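Local coordinates for capsular polysaccharide biosynthesis protein (Burkholderia pseudomallei, PDB 4BQN), which probably acts as an acetyltransferase in capsular polysaccharide biosynthesis and binds coenzyme A, at residues Arg194-Tyr197 with His201-Ala204; Ala16-Lys21 with Ala205-Ile210; Ser109-Pro114 with Phe292-Ala297; Ala123-Ala128 with Glu278-Ser283. The protein carries 1 engineered substitution. All coordinates share one frame; numbering follows the deposited sequence. Where two conformers were deposited one is given.

Contact 1: residues Arg194-Tyr197 with His201-Ala204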
# COMPACT_ATOMS: atom_id res chain seq x y z
N ARG A 194 13.78 -3.12 -3.56
CA ARG A 194 12.48 -3.56 -3.06
C ARG A 194 11.75 -2.36 -2.46
O ARG A 194 12.14 -1.84 -1.43
CB ARG A 194 12.66 -4.64 -2.00
CG ARG A 194 11.35 -5.28 -1.56
CD ARG A 194 11.53 -6.18 -0.35
NE ARG A 194 12.53 -7.24 -0.51
CZ ARG A 194 12.26 -8.49 -0.93
NH1 ARG A 194 11.04 -8.82 -1.30
NH2 ARG A 194 13.23 -9.40 -0.99
N LEU A 195 10.69 -1.92 -3.13
CA LEU A 195 10.01 -0.68 -2.75
C LEU A 195 8.73 -0.90 -1.94
O LEU A 195 8.22 0.03 -1.31
CB LEU A 195 9.68 0.15 -3.99
CG LEU A 195 10.89 0.66 -4.80
CD1 LEU A 195 10.40 1.49 -5.98
CD2 LEU A 195 11.85 1.46 -3.92
N PHE A 196 8.22 -2.14 -1.94
CA PHE A 196 7.00 -2.51 -1.22
C PHE A 196 7.21 -3.86 -0.56
O PHE A 196 7.70 -4.78 -1.21
CB PHE A 196 5.78 -2.61 -2.14
CG PHE A 196 5.28 -1.28 -2.64
CD1 PHE A 196 5.89 -0.63 -3.71
CD2 PHE A 196 4.17 -0.68 -2.05
CE1 PHE A 196 5.40 0.59 -4.18
CE2 PHE A 196 3.68 0.54 -2.52
CZ PHE A 196 4.31 1.18 -3.57
N TYR A 197 6.78 -3.97 0.71
CA TYR A 197 6.70 -5.26 1.41
C TYR A 197 5.35 -5.98 1.13
O TYR A 197 5.28 -7.22 1.15
CB TYR A 197 6.81 -5.03 2.91
CG TYR A 197 8.18 -4.65 3.39
CD1 TYR A 197 9.30 -5.42 3.08
CD2 TYR A 197 8.35 -3.52 4.20
CE1 TYR A 197 10.56 -5.08 3.54
CE2 TYR A 197 9.62 -3.17 4.68
CZ TYR A 197 10.72 -3.96 4.35
OH TYR A 197 11.99 -3.64 4.80
N HIS A 201 2.15 -1.44 1.55
CA HIS A 201 3.14 -1.13 2.58
C HIS A 201 4.51 -0.85 1.97
O HIS A 201 5.31 -1.76 1.79
CB HIS A 201 3.27 -2.26 3.61
CG HIS A 201 2.11 -2.38 4.55
ND1 HIS A 201 2.06 -3.37 5.51
CD2 HIS A 201 0.95 -1.68 4.67
CE1 HIS A 201 0.94 -3.25 6.20
NE2 HIS A 201 0.26 -2.23 5.72
N PRO A 202 4.78 0.42 1.64
CA PRO A 202 6.12 0.84 1.19
C PRO A 202 7.22 0.44 2.16
O PRO A 202 7.02 0.48 3.38
CB PRO A 202 5.99 2.37 1.12
CG PRO A 202 4.54 2.58 0.81
CD PRO A 202 3.80 1.52 1.57
N THR A 203 8.37 0.09 1.61
CA THR A 203 9.57 -0.12 2.40
C THR A 203 10.17 1.24 2.78
O THR A 203 9.79 2.29 2.26
CB THR A 203 10.63 -0.90 1.62
OG1 THR A 203 11.03 -0.11 0.49
CG2 THR A 203 10.10 -2.27 1.14
N ALA A 204 11.16 1.21 3.67
CA ALA A 204 11.88 2.41 4.07
C ALA A 204 12.33 3.29 2.91
O ALA A 204 12.19 4.51 2.97
CB ALA A 204 13.09 2.05 4.91
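T203 and Y197 meet at a methyl-on-ring contact: CG2 of T203 stands 3.5 Å from the centroid of the Y197 ring and only 3° off the ring normal, a CH-pi contact centred on the face. The same threonine uses its other branch for a polar bond. With chi1 at 63°, OG1 lies between the backbone N and the carbonyl carbon, from where it donates to R194 O over 2.8 Å, in the carbonyl plane and on a lone pair. The backbone N of T203 donates to L195 O at 2.9 Å. Two consecutive carbonyls of 194-197 are therefore gripped by one residue. A third bond runs from Y197 N to H201 O, also 2.9 Å.

Together these place F196 opposite P202 as an antiparallel non-hydrogen-bonded pair, CA to CA 4.2 Å, in a short reversal of the chain. T203 then occupies the N-cap position of helix 204-217. The side chains of the pair diverge, yet F196 CE2 still reaches P202 CG at 4.0 Å, the two groups being inclined to each other.

Further out, D232 OD2 is hydrogen-bonded to the Y197 hydroxyl, and its OD1 takes a weak bond from A204 N, so one carboxylate meets the tyrosine hydroxyl and, weakly, the first helix residue. Y103 OH bonds L195 N, and W100 meets the F196 ring. The end of the H201 side chain leads away from 194-197 and lies near C14, N200 and the bound coenzyme A.

Contact 2: residues Ala16-Lys21 with Ala205-Ile210; sequences APALAK and ALMREI
M207 reaches A18 and L19 with its methyl end, and the flat group it meets is a backbone one: CE of M207 lies over a face of the peptide joining A18 to L19, 3.5 Å from L19 N and 3.7 Å from A18 C. No aromatic ring or charged planar group enters the contact. The guanidinium of R208 lies with one face over A205 CA, within its own helix.

The methionine gets there by folding. CG lies anti to the carbonyl carbon, and two further bends, chi2 -53° and chi3 -55°, bring CE round to helix 16-21. From its place above the peptide the M207 methyl also touches A18 CB at 3.8 Å and L19 CB at 4.0 Å, so it is wedged between two successive residues of one helical turn. Farther along the partner helix, I210 adds CG2, which meets L19 CD1 at 4.2 Å. All four touching residues are buried, and every side-chain contact between them is apolar.

The segment axes approach to 9.7 Å and cross at -73°, consistent with a short meeting centred on L19 and M207, whose CA atoms are the nearest pair. Beyond it, L19 also touches A211 and C214 of helix 204-217, while on the sheet side L19, A16 and A20 rest on V10. Helix 15-24 is thus sandwiched between strand 6-11 and helix 204-217. This layering belongs to an alpha/beta fold with a parallel sheet of strand order 2-1-3-4, in which strand 6-11 is followed, after a short link holding C14, the covalent coenzyme A site seen in this protein, by helix 15-24.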
# COMPACT_ATOMS: atom_id res chain seq x y z
N ALA A 16 0.03 7.26 6.40
CA ALA A 16 0.06 8.61 6.94
C ALA A 16 0.88 8.71 8.24
O ALA A 16 1.81 9.52 8.30
CB ALA A 16 -1.34 9.20 7.03
N PRO A 17 0.60 7.88 9.27
CA PRO A 17 1.46 7.93 10.45
C PRO A 17 2.92 7.59 10.10
O PRO A 17 3.84 8.16 10.69
CB PRO A 17 0.81 6.89 11.38
CG PRO A 17 -0.64 6.93 10.98
CD PRO A 17 -0.60 7.04 9.49
N ALA A 18 3.12 6.68 9.14
CA ALA A 18 4.48 6.30 8.72
C ALA A 18 5.20 7.49 8.10
O ALA A 18 6.38 7.73 8.40
CB ALA A 18 4.44 5.14 7.75
N LEU A 19 4.49 8.27 7.29
CA LEU A 19 5.05 9.47 6.68
C LEU A 19 5.40 10.52 7.74
O LEU A 19 6.46 11.13 7.66
CB LEU A 19 4.05 10.02 5.65
CG LEU A 19 4.44 11.33 4.97
CD1 LEU A 19 5.79 11.24 4.28
CD2 LEU A 19 3.35 11.70 3.97
N ALA A 20 4.52 10.74 8.71
CA ALA A 20 4.82 11.67 9.80
C ALA A 20 6.09 11.25 10.56
O ALA A 20 6.93 12.08 10.89
CB ALA A 20 3.64 11.76 10.75
N LYS A 21 6.22 9.95 10.83
CA LYS A 21 7.39 9.43 11.53
C LYS A 21 8.66 9.73 10.71
O LYS A 21 9.69 10.16 11.25
CB LYS A 21 7.23 7.93 11.78
CG LYS A 21 8.25 7.31 12.72
CD LYS A 21 7.97 7.61 14.19
CE LYS A 21 6.88 6.72 14.76
NZ LYS A 21 6.61 7.06 16.18
N ALA A 205 12.90 2.67 1.88
CA ALA A 205 13.44 3.44 0.76
C ALA A 205 12.33 4.27 0.10
O ALA A 205 12.51 5.44 -0.23
CB ALA A 205 14.08 2.51 -0.26
N LEU A 206 11.17 3.66 -0.08
CA LEU A 206 10.05 4.38 -0.69
C LEU A 206 9.45 5.43 0.26
O LEU A 206 9.09 6.53 -0.19
CB LEU A 206 8.98 3.42 -1.23
CG LEU A 206 7.86 4.11 -2.02
CD1 LEU A 206 8.42 4.93 -3.19
CD2 LEU A 206 6.86 3.08 -2.50
N MET A 207 9.36 5.12 1.56
CA MET A 207 8.90 6.11 2.52
C MET A 207 9.83 7.32 2.55
O MET A 207 9.35 8.46 2.66
CB MET A 207 8.78 5.50 3.92
CG MET A 207 7.62 4.51 4.07
SD MET A 207 6.00 5.11 3.56
CE MET A 207 5.85 6.60 4.56
N ARG A 208 11.15 7.10 2.49
CA ARG A 208 12.08 8.23 2.42
C ARG A 208 11.82 9.05 1.17
O ARG A 208 11.84 10.28 1.21
CB ARG A 208 13.52 7.76 2.45
CG ARG A 208 13.95 7.20 3.79
CD ARG A 208 15.46 7.04 3.85
NE ARG A 208 15.99 6.10 2.87
CZ ARG A 208 16.19 4.80 3.09
NH1 ARG A 208 15.84 4.24 4.25
NH2 ARG A 208 16.71 4.04 2.13
N GLU A 209 11.60 8.37 0.04
CA GLU A 209 11.41 9.09 -1.21
C GLU A 209 10.17 9.99 -1.17
O GLU A 209 10.24 11.16 -1.55
CB GLU A 209 11.36 8.14 -2.42
CG GLU A 209 11.66 8.85 -3.73
CD GLU A 209 13.09 9.36 -3.80
OE1 GLU A 209 14.01 8.72 -3.24
OE2 GLU A 209 13.31 10.43 -4.42
N ILE A 210 9.04 9.45 -0.71
CA ILE A 210 7.81 10.26 -0.65
C ILE A 210 7.95 11.40 0.36
O ILE A 210 7.50 12.52 0.10
CB ILE A 210 6.53 9.41 -0.43
CG1 ILE A 210 5.26 10.22 -0.65
CG2 ILE A 210 6.51 8.76 0.93
CD1 ILE A 210 5.06 10.63 -2.08

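Contact 3: residues Ser109-Pro114 with Phe292-Ala297. With COA (coenzyme A), chain C.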
# COMPACT_ATOMS: atom_id res chain seq x y z
N SER A 109 -6.45 -8.26 -0.82
CA SER A 109 -7.06 -8.36 0.49
C SER A 109 -8.50 -8.80 0.29
O SER A 109 -9.09 -8.52 -0.77
CB SER A 109 -6.98 -7.03 1.22
OG SER A 109 -5.62 -6.66 1.39
N PRO A 110 -9.05 -9.51 1.27
CA PRO A 110 -10.41 -10.04 1.14
C PRO A 110 -11.42 -8.95 0.83
O PRO A 110 -11.37 -7.85 1.42
CB PRO A 110 -10.71 -10.62 2.53
CG PRO A 110 -9.39 -10.90 3.13
CD PRO A 110 -8.41 -9.94 2.53
N TYR A 111 -12.31 -9.24 -0.11
CA TYR A 111 -13.51 -8.45 -0.35
C TYR A 111 -14.68 -9.42 -0.27
O TYR A 111 -14.67 -10.45 -0.93
CB TYR A 111 -13.49 -7.78 -1.73
CG TYR A 111 -14.81 -7.10 -2.08
CD1 TYR A 111 -15.87 -7.80 -2.68
CD2 TYR A 111 -15.01 -5.76 -1.79
CE1 TYR A 111 -17.07 -7.18 -2.99
CE2 TYR A 111 -16.21 -5.13 -2.08
CZ TYR A 111 -17.23 -5.84 -2.68
OH TYR A 111 -18.43 -5.22 -2.98
N GLY A 112 -15.68 -9.08 0.53
CA GLY A 112 -16.86 -9.93 0.70
C GLY A 112 -16.62 -11.21 1.48
O GLY A 112 -17.50 -12.07 1.56
N LEU A 113 -15.41 -11.34 2.04
CA LEU A 113 -14.97 -12.48 2.83
C LEU A 113 -14.52 -11.95 4.17
O LEU A 113 -14.26 -10.75 4.30
CB LEU A 113 -13.79 -13.19 2.14
CG LEU A 113 -14.07 -13.85 0.79
CD1 LEU A 113 -12.78 -14.23 0.10
CD2 LEU A 113 -14.98 -15.06 0.94
N PRO A 114 -14.45 -12.81 5.18
CA PRO A 114 -14.05 -12.31 6.50
C PRO A 114 -12.67 -11.66 6.43
O PRO A 114 -11.82 -12.08 5.63
CB PRO A 114 -13.97 -13.58 7.35
CG PRO A 114 -14.85 -14.57 6.66
CD PRO A 114 -14.74 -14.26 5.20
N PHE A 292 -12.70 -13.78 -6.34
CA PHE A 292 -11.73 -14.01 -7.40
C PHE A 292 -12.14 -13.26 -8.67
O PHE A 292 -11.28 -12.65 -9.32
CB PHE A 292 -11.57 -15.49 -7.72
CG PHE A 292 -10.57 -15.75 -8.81
CD1 PHE A 292 -9.22 -15.51 -8.59
CD2 PHE A 292 -10.98 -16.17 -10.07
CE1 PHE A 292 -8.29 -15.71 -9.60
CE2 PHE A 292 -10.06 -16.38 -11.08
CZ PHE A 292 -8.70 -16.15 -10.84
N ASP A 293 -13.42 -13.28 -9.01
CA ASP A 293 -13.89 -12.58 -10.20
C ASP A 293 -13.61 -11.08 -10.11
O ASP A 293 -13.24 -10.43 -11.09
CB ASP A 293 -15.39 -12.80 -10.42
CG ASP A 293 -15.74 -14.19 -10.93
OD1 ASP A 293 -14.83 -14.97 -11.29
OD2 ASP A 293 -16.95 -14.49 -10.99
N ARG A 294 -13.83 -10.52 -8.93
CA ARG A 294 -13.60 -9.10 -8.72
C ARG A 294 -12.12 -8.74 -8.89
O ARG A 294 -11.79 -7.76 -9.56
CB ARG A 294 -14.10 -8.67 -7.33
CG ARG A 294 -14.05 -7.16 -7.09
CD ARG A 294 -14.70 -6.85 -5.76
NE ARG A 294 -14.86 -5.42 -5.51
CZ ARG A 294 -13.97 -4.66 -4.88
NH1 ARG A 294 -12.83 -5.19 -4.45
NH2 ARG A 294 -14.23 -3.38 -4.67
N VAL A 295 -11.23 -9.55 -8.33
CA VAL A 295 -9.78 -9.34 -8.49
C VAL A 295 -9.36 -9.52 -9.96
O VAL A 295 -8.61 -8.71 -10.51
CB VAL A 295 -8.97 -10.28 -7.57
CG1 VAL A 295 -7.46 -10.14 -7.83
CG2 VAL A 295 -9.27 -9.96 -6.12
N ALA A 296 -9.85 -10.59 -10.59
CA ALA A 296 -9.36 -10.97 -11.91
C ALA A 296 -9.87 -10.07 -13.02
O ALA A 296 -9.27 -10.04 -14.10
CB ALA A 296 -9.74 -12.42 -12.19
N ALA A 297 -10.96 -9.35 -12.76
CA ALA A 297 -11.67 -8.66 -13.83
C ALA A 297 -10.76 -7.72 -14.61
O ALA A 297 -10.84 -7.66 -15.84
CB ALA A 297 -12.87 -7.90 -13.28
N1A COA C . -4.17 -0.21 -7.83
C2A COA C . -5.15 -1.11 -7.56
N3A COA C . -5.99 -0.98 -6.51
C4A COA C . -5.88 0.11 -5.71
C5A COA C . -4.86 1.12 -5.96
C6A COA C . -3.98 0.91 -7.10
N6A COA C . -3.00 1.80 -7.37
N7A COA C . -4.98 2.08 -5.01
C8A COA C . -6.02 1.72 -4.22
N9A COA C . -6.53 0.53 -4.63
C1B COA C . -7.69 -0.19 -4.09
C2B COA C . -7.89 -0.08 -2.59
O2B COA C . -7.13 -1.09 -1.91
C3B COA C . -9.39 -0.31 -2.51
O3B COA C . -9.62 -1.72 -2.68
P3B COA C . -11.04 -2.41 -2.38
O7A COA C . -10.74 -3.88 -2.53
O8A COA C . -11.37 -2.00 -0.97
O9A COA C . -12.00 -1.86 -3.41
C4B COA C . -9.92 0.42 -3.74
O4B COA C . -8.82 0.46 -4.67
C5B COA C . -10.42 1.84 -3.47
O5B COA C . -9.36 2.55 -2.85
P1A COA C . -8.96 4.03 -3.29
O1A COA C . -7.72 4.36 -2.52
O2A COA C . -8.90 4.14 -4.79
O3A COA C . -10.16 4.98 -2.84
P2A COA C . -10.89 5.32 -1.44
O4A COA C . -12.31 4.81 -1.55
O5A COA C . -10.68 6.79 -1.23
O6A COA C . -10.14 4.48 -0.31
CBP COA C . -8.50 3.70 1.26
CCP COA C . -8.94 4.87 0.38
CDP COA C . -7.22 4.06 2.01
CEP COA C . -9.58 3.48 2.31
CAP COA C . -8.31 2.47 0.35
OAP COA C . -7.16 2.65 -0.48
C9P COA C . -8.21 1.10 1.01
O9P COA C . -9.22 0.48 1.31
N8P COA C . -6.99 0.58 1.20
C7P COA C . -6.80 -0.75 1.77
C6P COA C . -7.02 -0.85 3.26
C5P COA C . -6.02 0.06 3.95
O5P COA C . -6.29 1.22 4.19
N4P COA C . -4.87 -0.51 4.24
C3P COA C . -3.82 0.23 4.89
C2P COA C . -2.57 0.18 4.04
S1P COA C . -1.55 1.52 4.51
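R294 and Y111 form a cation-pi stack that backs a bidentate guanidinium-phosphate interaction in the coenzyme A pocket, where S69, Y97, R167 and N172 also hydrogen-bond the cofactor. The tight portion is narrow and flat. The guanidinium lies 5° from the plane of the Y111 ring, with centres 3.7 Å apart, and NE stands over the middle of the ring. The aliphatic part shares the same face: R294 CD comes to 3.4 Å from Y111 CD1, adding a CH-pi contact. An extended R294 chain carries the group out from helix 285-296; the side chains cross at about a right angle although their flat groups are nearly parallel.

Outside this stack the two segments are loosely associated. Even the closest CA atoms, those of Y111 and R294, are 8.4 Å apart, and both residues are exposed at the surface. L113 touches instead W279, F280 and F291, which seats the loop against the helices behind it.

With one face on the tyrosine, the guanidinium presents its edge to the 3'-phosphate, whose P3B lies in its plane. The stack probably limits rotation of the group and favours this pose. Two nearly straight bonds result: R294 NH1 to coenzyme A O7A at 3.1 Å, 162° at the hydrogen, and R294 NH2 to coenzyme A O9A at 3.0 Å, 170°.

Contact 4: residues Ala123-Ala128 with Glu278-Ser283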
# COMPACT_ATOMS: atom_id res chain seq x y z
N ALA A 123 -4.97 -14.25 -3.90
CA ALA A 123 -6.12 -14.32 -4.78
C ALA A 123 -5.99 -15.38 -5.86
O ALA A 123 -7.00 -15.90 -6.32
CB ALA A 123 -6.39 -12.96 -5.41
N LEU A 124 -4.77 -15.72 -6.28
CA LEU A 124 -4.65 -16.80 -7.25
C LEU A 124 -5.08 -18.12 -6.62
O LEU A 124 -5.72 -18.93 -7.26
CB LEU A 124 -3.24 -16.89 -7.83
CG LEU A 124 -3.14 -17.81 -9.05
CD1 LEU A 124 -4.01 -17.32 -10.21
CD2 LEU A 124 -1.69 -17.92 -9.49
N ILE A 125 -4.74 -18.32 -5.35
CA ILE A 125 -5.24 -19.48 -4.59
C ILE A 125 -6.77 -19.49 -4.56
O ILE A 125 -7.38 -20.53 -4.74
CB ILE A 125 -4.59 -19.57 -3.20
CG1 ILE A 125 -3.15 -20.03 -3.40
CG2 ILE A 125 -5.35 -20.53 -2.28
CD1 ILE A 125 -2.33 -20.18 -2.14
N ALA A 126 -7.39 -18.33 -4.33
CA ALA A 126 -8.86 -18.26 -4.41
C ALA A 126 -9.38 -18.80 -5.75
O ALA A 126 -10.33 -19.58 -5.79
CB ALA A 126 -9.37 -16.85 -4.15
N GLY A 127 -8.75 -18.39 -6.85
CA GLY A 127 -9.13 -18.91 -8.17
C GLY A 127 -8.94 -20.41 -8.31
O GLY A 127 -9.77 -21.10 -8.88
N ALA A 128 -7.84 -20.91 -7.76
CA ALA A 128 -7.57 -22.35 -7.75
C ALA A 128 -8.64 -23.12 -6.95
O ALA A 128 -9.11 -24.17 -7.39
CB ALA A 128 -6.19 -22.62 -7.20
N GLU A 278 -6.60 -23.51 3.14
CA GLU A 278 -7.46 -23.87 4.26
C GLU A 278 -8.37 -22.70 4.64
O GLU A 278 -9.55 -22.89 4.94
CB GLU A 278 -6.60 -24.33 5.44
CG GLU A 278 -5.93 -25.66 5.12
CD GLU A 278 -4.70 -25.98 5.95
OE1 GLU A 278 -4.33 -25.20 6.86
OE2 GLU A 278 -4.09 -27.04 5.69
N TRP A 279 -7.84 -21.48 4.57
CA TRP A 279 -8.61 -20.29 4.89
C TRP A 279 -9.76 -20.10 3.90
O TRP A 279 -10.91 -19.93 4.30
CB TRP A 279 -7.69 -19.06 4.94
CG TRP A 279 -8.36 -17.84 5.49
CD1 TRP A 279 -8.45 -17.48 6.81
CD2 TRP A 279 -9.06 -16.83 4.75
NE1 TRP A 279 -9.16 -16.31 6.93
CE2 TRP A 279 -9.53 -15.88 5.69
CE3 TRP A 279 -9.31 -16.62 3.38
CZ2 TRP A 279 -10.27 -14.76 5.31
CZ3 TRP A 279 -10.05 -15.48 3.01
CH2 TRP A 279 -10.53 -14.58 3.97
N PHE A 280 -9.47 -20.16 2.60
CA PHE A 280 -10.53 -20.01 1.60
C PHE A 280 -11.57 -21.13 1.67
O PHE A 280 -12.76 -20.87 1.42
CB PHE A 280 -9.96 -19.93 0.19
CG PHE A 280 -9.31 -18.60 -0.13
CD1 PHE A 280 -10.07 -17.44 -0.24
CD2 PHE A 280 -7.93 -18.53 -0.34
CE1 PHE A 280 -9.47 -16.23 -0.55
CE2 PHE A 280 -7.33 -17.32 -0.66
CZ PHE A 280 -8.10 -16.17 -0.76
N GLU A 281 -11.14 -22.35 1.99
CA GLU A 281 -12.06 -23.48 2.03
C GLU A 281 -13.07 -23.35 3.19
O GLU A 281 -14.11 -23.99 3.17
CB GLU A 281 -11.28 -24.81 2.01
CG GLU A 281 -10.68 -25.14 0.63
CD GLU A 281 -9.50 -26.13 0.66
OE1 GLU A 281 -9.30 -26.80 1.69
OE2 GLU A 281 -8.78 -26.23 -0.37
N ARG A 282 -12.79 -22.47 4.16
CA ARG A 282 -13.73 -22.21 5.26
C ARG A 282 -14.89 -21.30 4.86
O ARG A 282 -15.92 -21.29 5.51
CB ARG A 282 -13.00 -21.65 6.49
CG ARG A 282 -12.02 -22.64 7.10
CD ARG A 282 -11.28 -22.07 8.30
NE ARG A 282 -10.13 -22.91 8.64
CZ ARG A 282 -8.85 -22.53 8.60
NH1 ARG A 282 -8.53 -21.28 8.26
NH2 ARG A 282 -7.90 -23.38 8.92
N SER A 283 -14.71 -20.51 3.80
CA SER A 283 -15.75 -19.58 3.36
C SER A 283 -16.65 -20.23 2.30
O SER A 283 -16.26 -21.22 1.68
CB SER A 283 -15.10 -18.31 2.78
OG SER A 283 -14.65 -17.46 3.82
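F280 lays one face of its ring on A126 and is met obliquely by I125. The methyl of A126 is 3.8 Å from the ring centroid and 19° off the normal, a CH-pi contact shifted from the centre toward CE1 and CZ; the nearest pair is A126 CB with F280 CE1, 3.7 Å. I125 comes in differently. Its side chain crosses that of the phenylalanine at about a right angle, and the CG2 branch does the touching, 3.8 Å from F280 CD2, while the longer CG1 arm leads away. That division follows from chi1 of I125 at -73°, which sets CG2 anti to the backbone N and CG1 beside it.

On the F280 side, chi1 of -75° swings CG anti to the carbonyl carbon and places the ring against I125 and A126, so that F280 CE2 also comes within 3.8 Å of A126 N. The other face of the ring is occupied by its own neighbour: W279 CE3 sits 3.8 Å above the F280 ring plane, displaced toward the rim. F280 is thus held between the alanine methyl and the edge of the W279 indole, set edge-to-face.

The three touching residues are buried, and side-chain contact between the segments is wholly apolar. I125 continues along helix 269-281 to L273, Q276 and F277. A126 also meets V288 and F291, and F280 itself touches V288, so helix 285-296 also packs here. At the start of helix 123-130, D122 OD1 takes a hydrogen bond from I125 N. The result is a three-helix packing of 123-130, 269-281 and 285-296, with the F280 ring against A126 and I125.

The four contacts form two pairs on different sides of the bound coenzyme A. Contacts 1 and 2 have centres 10 Å apart and share helix 204-217: F196 CE1 meets L206 CD2 at 3.3 Å, and P202 CB meets M207 SD at 3.7 Å. Contacts 3 and 4, also 10 Å apart at their centres, join where F292 CD1 lies 3.2 Å from A123 O and P114 O 3.1 Å from W279 CZ2. Between the pairs nothing touches: the nearest atoms of contacts 1 and 3 are about 9 Å apart, and the centres of contacts 2 and 4 are 33 Å apart. The cofactor spans the gap: the nearest atoms of the H201 side chain and the cofactor are about 4 Å apart, whereas R294 holds its 3'-phosphate from the other side.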